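Local coordinates for protein FkbI (Streptomyces hygroscopicus, PDB 1R2J) that binds FAD and probably acts as an acyl-ACP dehydrogenase in making the methoxymalonyl extender unit of the polyketide FK520, at residues A299-K304 against V355-H360; A145-D150 against V177-K182. All blocks are in the same frame, centred on the assembly; numbering follows the deposited sequence.

Both contacts belong to the acyl-CoA dehydrogenase fold, but to different parts of it: contact 1 joins two helices of the C-terminal helical domain, whereas contact 2 lies in the beta middle domain. They sit on opposite sides of the chain's centre, with their own centres 30 Å apart and their nearest atoms about 16 Å apart. Both lie near the bound FAD without reaching it: the side chain of Met356 in contact 1 is about 9 Å from the cofactor, that of Ala146 in contact 2 about 7 Å. Side chain to side chain, Met356 is about 9 Å from both Ser118 and Glu351, and Ala146 about 7 Å from Thr144, all FAD-binding residues. Neither contact has a hydrogen bond across it.

Contact 1: A299-K304 against V355-H360; sequences ATILAK and VMLAQH
Ile301 meets Met356 and Leu357 at the same time, one with each of its branches, and this fork carries most of the contact between helices 297-322 and 350-361 in the C-terminal helical domain. The two short segments run roughly antiparallel, their axes 10.2 Å apart at closest approach with 140° between their N-to-C directions. Chi1 of Ile301 (-70°) puts CG1 beside the backbone N and CG2 anti to it, which splits the two branches between the partners. An extended chi2 (165°) then carries CD1 outward to Met356 SD, at 4.0 Å, and the two side chains cross at about a right angle. The other branch, CG2, lies 4.0 Å from Leu357 CG and equally near Leu357 CD2; here the side chains slide past each other in opposite directions. Met356, one residue before Leu357, points toward helix 297-322; its chain bends about the CG-SD bond, and SD is the atom nearest Ile301. The same Leu357 methyl, CD2, also lies against Leu302, 4.1 Å from Leu302 N and 4.2 Å from Leu302 CB. Arg226 of helix 219-248 also touches both Ile301 and Met356. No hydrogen bond or charge pair links the two segments. Cohesion here is consistent with van der Waals packing and burial of aliphatic and thioether groups, with Ile301 the buried member and the other three partly exposed.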
loop_
_atom_site.group_PDB
_atom_site.type_symbol
_atom_site.label_atom_id
_atom_site.label_comp_id
_atom_site.label_asym_id
_atom_site.label_seq_id
_atom_site.Cartn_x
_atom_site.Cartn_y
_atom_site.Cartn_z
ATOM N N ALA A 299 3.912 -9.773 14.083
ATOM C CA ALA A 299 2.981 -8.746 14.542
ATOM C C ALA A 299 2.487 -7.906 13.361
ATOM O O ALA A 299 1.355 -7.425 13.359
ATOM C CB ALA A 299 3.645 -7.856 15.571
ATOM N N THR A 300 3.346 -7.731 12.363
ATOM C CA THR A 300 2.991 -6.967 11.176
ATOM C C THR A 300 2.048 -7.776 10.281
ATOM O O THR A 300 1.085 -7.236 9.737
ATOM C CB THR A 300 4.254 -6.562 10.385
ATOM O OG1 THR A 300 5.024 -5.633 11.164
ATOM C CG2 THR A 300 3.873 -5.917 9.053
ATOM N N ILE A 301 2.325 -9.068 10.122
ATOM C CA ILE A 301 1.458 -9.928 9.313
ATOM C C ILE A 301 0.084 -9.930 9.994
ATOM O O ILE A 301 -0.964 -9.833 9.348
ATOM C CB ILE A 301 1.987 -11.385 9.267
ATOM C CG1 ILE A 301 3.278 -11.458 8.433
ATOM C CG2 ILE A 301 0.924 -12.304 8.684
ATOM C CD1 ILE A 301 4.064 -12.761 8.627
ATOM N N LEU A 302 0.115 -10.039 11.316
ATOM C CA LEU A 302 -1.094 -10.055 12.118
ATOM C C LEU A 302 -1.907 -8.774 11.929
ATOM O O LEU A 302 -3.120 -8.826 11.724
ATOM C CB LEU A 302 -0.724 -10.226 13.591
ATOM C CG LEU A 302 -1.865 -10.137 14.598
ATOM C CD1 LEU A 302 -2.800 -11.293 14.406
ATOM C CD2 LEU A 302 -1.292 -10.147 16.003
ATOM N N ALA A 303 -1.232 -7.627 11.976
ATOM C CA ALA A 303 -1.907 -6.339 11.819
ATOM C C ALA A 303 -2.568 -6.185 10.458
ATOM O O ALA A 303 -3.717 -5.748 10.356
ATOM C CB ALA A 303 -0.924 -5.206 12.042
ATOM N N LYS A 304 -1.838 -6.532 9.408
ATOM C CA LYS A 304 -2.380 -6.418 8.071
ATOM C C LYS A 304 -3.593 -7.330 7.935
ATOM O O LYS A 304 -4.643 -6.910 7.456
ATOM C CB LYS A 304 -1.310 -6.785 7.029
ATOM C CG LYS A 304 -1.773 -6.656 5.589
ATOM C CD LYS A 304 -2.398 -7.942 5.069
ATOM C CE LYS A 304 -3.245 -7.677 3.827
ATOM N NZ LYS A 304 -4.136 -8.832 3.498
ATOM N N VAL A 355 -1.793 -19.105 6.857
ATOM C CA VAL A 355 -0.756 -20.139 6.850
ATOM C C VAL A 355 0.489 -19.644 7.581
ATOM O O VAL A 355 1.118 -20.403 8.317
ATOM C CB VAL A 355 -0.348 -20.596 5.413
ATOM C CG1 VAL A 355 -1.583 -20.903 4.580
ATOM C CG2 VAL A 355 0.519 -19.558 4.750
ATOM N N MET A 356 0.843 -18.372 7.399
ATOM C CA MET A 356 2.034 -17.854 8.068
ATOM C C MET A 356 1.847 -17.724 9.577
ATOM O O MET A 356 2.740 -18.085 10.346
ATOM C CB MET A 356 2.451 -16.507 7.470
ATOM C CG MET A 356 2.869 -16.598 6.004
ATOM S SD MET A 356 3.583 -15.060 5.375
ATOM C CE MET A 356 2.116 -14.146 4.931
ATOM N N LEU A 357 0.696 -17.217 10.005
ATOM C CA LEU A 357 0.446 -17.078 11.437
ATOM C C LEU A 357 0.306 -18.452 12.084
ATOM O O LEU A 357 0.639 -18.631 13.251
ATOM C CB LEU A 357 -0.815 -16.256 11.684
ATOM C CG LEU A 357 -0.696 -14.776 11.309
ATOM C CD1 LEU A 357 -2.077 -14.153 11.325
ATOM C CD2 LEU A 357 0.247 -14.056 12.262
ATOM N N ALA A 358 -0.199 -19.416 11.319
ATOM C CA ALA A 358 -0.357 -20.776 11.815
ATOM C C ALA A 358 1.047 -21.328 12.059
ATOM O O ALA A 358 1.320 -21.945 13.090
ATOM C CB ALA A 358 -1.077 -21.634 10.785
ATOM N N GLN A 359 1.936 -21.090 11.102
ATOM C CA GLN A 359 3.302 -21.569 11.224
ATOM C C GLN A 359 3.959 -20.935 12.440
ATOM O O GLN A 359 4.686 -21.596 13.172
ATOM C CB GLN A 359 4.091 -21.250 9.953
ATOM C CG GLN A 359 3.556 -21.985 8.733
ATOM C CD GLN A 359 4.286 -21.620 7.454
ATOM O OE1 GLN A 359 4.619 -20.455 7.225
ATOM N NE2 GLN A 359 4.525 -22.616 6.607
ATOM N N HIS A 360 3.681 -19.653 12.659
ATOM C CA HIS A 360 4.244 -18.937 13.793
ATOM C C HIS A 360 3.758 -19.526 15.123
ATOM O O HIS A 360 4.557 -19.820 16.012
ATOM C CB HIS A 360 3.870 -17.454 13.716
ATOM C CG HIS A 360 4.323 -16.664 14.902
ATOM N ND1 HIS A 360 5.653 -16.423 15.170
ATOM C CD2 HIS A 360 3.627 -16.111 15.921
ATOM C CE1 HIS A 360 5.757 -15.757 16.305
ATOM N NE2 HIS A 360 4.541 -15.555 16.781
#

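Contact 2: A145-D150 against V177-K182; sequences AAAYAD and VERVPK
This is a small van der Waals contact between a loop and an edge of the beta sheet in the middle domain of the acyl-CoA dehydrogenase fold. Residues 145-150 form the turn that leaves strand 133-143 and leads into strand 151-156, and they pack against the end of strand 175-179, which pairs antiparallel with strand 192-196. No hydrogen bond crosses between the two segments. The loop is held in shape by its own backbone, with Tyr148 N bonded to Ala145 O at 2.9 Å, and Ala147 is backbone-bonded to Gly190, just before strand 192-196. Val177 uses one methyl for the contact: CG2, turned anti to its backbone N, lies 3.8 Å from Ala146 O and 4.3 Å from Ala146 CB. The same Val177 CG2 is 4.2 Å from Ala147 CA, so this single methyl spans both alanines. Ala146 is buried and also touches Ala192 and Leu194 of strand 192-196, so its methyl sits among aliphatic groups, about 7 Å from the bound FAD. Arg179 extends past Ala147 with its chain straight from CG to NE (chi2 174°, chi3 -178°), while NH1 makes a long, weak ion pair with Glu24. The methyl of Ala147 thus lies alongside the arginine's stem, with Ala147 CB 3.9 Å from Arg179 CG and 3.7 Å from Arg179 NE.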
loop_
_atom_site.group_PDB
_atom_site.type_symbol
_atom_site.label_atom_id
_atom_site.label_comp_id
_atom_site.label_asym_id
_atom_site.label_seq_id
_atom_site.Cartn_x
_atom_site.Cartn_y
_atom_site.Cartn_z
ATOM N N ALA A 145 0.781 2.350 -8.565
ATOM C CA ALA A 145 1.391 3.651 -8.834
ATOM C C ALA A 145 2.391 3.652 -9.995
ATOM O O ALA A 145 3.005 4.682 -10.289
ATOM C CB ALA A 145 2.069 4.173 -7.569
ATOM N N ALA A 146 2.556 2.511 -10.657
ATOM C CA ALA A 146 3.502 2.421 -11.768
ATOM C C ALA A 146 3.225 3.441 -12.876
ATOM O O ALA A 146 4.145 3.906 -13.544
ATOM C CB ALA A 146 3.500 1.005 -12.346
ATOM N N ALA A 147 1.958 3.790 -13.070
ATOM C CA ALA A 147 1.589 4.749 -14.109
ATOM C C ALA A 147 2.075 6.161 -13.789
ATOM O O ALA A 147 2.043 7.039 -14.650
ATOM C CB ALA A 147 0.073 4.751 -14.302
ATOM N N TYR A 148 2.528 6.372 -12.553
ATOM C CA TYR A 148 3.001 7.683 -12.116
ATOM C C TYR A 148 4.491 7.705 -11.800
ATOM O O TYR A 148 5.108 8.768 -11.773
ATOM C CB TYR A 148 2.285 8.123 -10.833
ATOM C CG TYR A 148 0.779 8.044 -10.845
ATOM C CD1 TYR A 148 0.024 8.821 -11.718
ATOM C CD2 TYR A 148 0.107 7.198 -9.964
ATOM C CE1 TYR A 148 -1.369 8.756 -11.716
ATOM C CE2 TYR A 148 -1.285 7.127 -9.954
ATOM C CZ TYR A 148 -2.014 7.908 -10.831
ATOM O OH TYR A 148 -3.388 7.849 -10.815
ATOM N N ALA A 149 5.057 6.533 -11.548
ATOM C CA ALA A 149 6.453 6.421 -11.146
ATOM C C ALA A 149 7.551 6.868 -12.105
ATOM O O ALA A 149 7.434 6.743 -13.325
ATOM C CB ALA A 149 6.736 4.984 -10.700
ATOM N N ASP A 150 8.620 7.398 -11.513
ATOM C CA ASP A 150 9.807 7.810 -12.251
ATOM C C ASP A 150 10.743 6.612 -12.102
ATOM O O ASP A 150 11.496 6.275 -13.010
ATOM C CB ASP A 150 10.492 9.023 -11.609
ATOM C CG ASP A 150 9.650 10.277 -11.654
ATOM O OD1 ASP A 150 9.023 10.606 -10.625
ATOM O OD2 ASP A 150 9.615 10.939 -12.715
ATOM N N VAL A 177 5.068 0.479 -19.622
ATOM C CA VAL A 177 4.155 0.435 -18.493
ATOM C C VAL A 177 2.736 0.482 -19.047
ATOM O O VAL A 177 2.281 1.517 -19.536
ATOM C CB VAL A 177 4.393 1.635 -17.553
ATOM C CG1 VAL A 177 4.509 2.910 -18.361
ATOM C CG2 VAL A 177 3.250 1.749 -16.556
ATOM N N GLU A 178 2.043 -0.650 -18.988
ATOM C CA GLU A 178 0.680 -0.730 -19.498
ATOM C C GLU A 178 -0.302 -0.739 -18.327
ATOM O O GLU A 178 -0.349 -1.687 -17.541
ATOM C CB GLU A 178 0.505 -1.996 -20.350
ATOM C CG GLU A 178 -0.343 -1.792 -21.610
ATOM C CD GLU A 178 0.464 -1.262 -22.793
ATOM O OE1 GLU A 178 -0.145 -0.700 -23.732
ATOM O OE2 GLU A 178 1.704 -1.418 -22.792
ATOM N N ARG A 179 -1.084 0.327 -18.217
ATOM C CA ARG A 179 -2.047 0.461 -17.135
ATOM C C ARG A 179 -3.106 -0.641 -17.149
ATOM O O ARG A 179 -3.571 -1.058 -18.212
ATOM C CB ARG A 179 -2.743 1.824 -17.223
ATOM C CG ARG A 179 -1.806 3.026 -17.206
ATOM C CD ARG A 179 -2.580 4.319 -17.445
ATOM N NE ARG A 179 -1.721 5.502 -17.476
ATOM C CZ ARG A 179 -2.150 6.745 -17.678
ATOM N NH1 ARG A 179 -3.443 6.983 -17.873
ATOM N NH2 ARG A 179 -1.283 7.754 -17.685
ATOM N N VAL A 180 -3.475 -1.119 -15.964
ATOM C CA VAL A 180 -4.520 -2.132 -15.857
ATOM C C VAL A 180 -5.760 -1.382 -16.347
ATOM O O VAL A 180 -6.101 -0.332 -15.812
ATOM C CB VAL A 180 -4.720 -2.579 -14.389
ATOM C CG1 VAL A 180 -5.811 -3.646 -14.306
ATOM C CG2 VAL A 180 -3.418 -3.114 -13.836
ATOM N N PRO A 181 -6.439 -1.900 -17.381
ATOM C CA PRO A 181 -7.633 -1.238 -17.923
ATOM C C PRO A 181 -8.748 -0.811 -16.960
ATOM O O PRO A 181 -9.008 0.382 -16.805
ATOM C CB PRO A 181 -8.117 -2.218 -18.996
ATOM C CG PRO A 181 -7.563 -3.541 -18.549
ATOM C CD PRO A 181 -6.189 -3.176 -18.071
ATOM N N LYS A 182 -9.415 -1.763 -16.319
ATOM C CA LYS A 182 -10.505 -1.414 -15.412
ATOM C C LYS A 182 -10.365 -2.063 -14.029
ATOM O O LYS A 182 -11.020 -3.068 -13.738
ATOM C CB LYS A 182 -11.846 -1.833 -16.031
ATOM C CG LYS A 182 -12.128 -1.255 -17.408
ATOM C CD LYS A 182 -12.629 0.185 -17.347
ATOM C CE LYS A 182 -14.063 0.270 -16.827
ATOM N NZ LYS A 182 -14.577 1.679 -16.857
#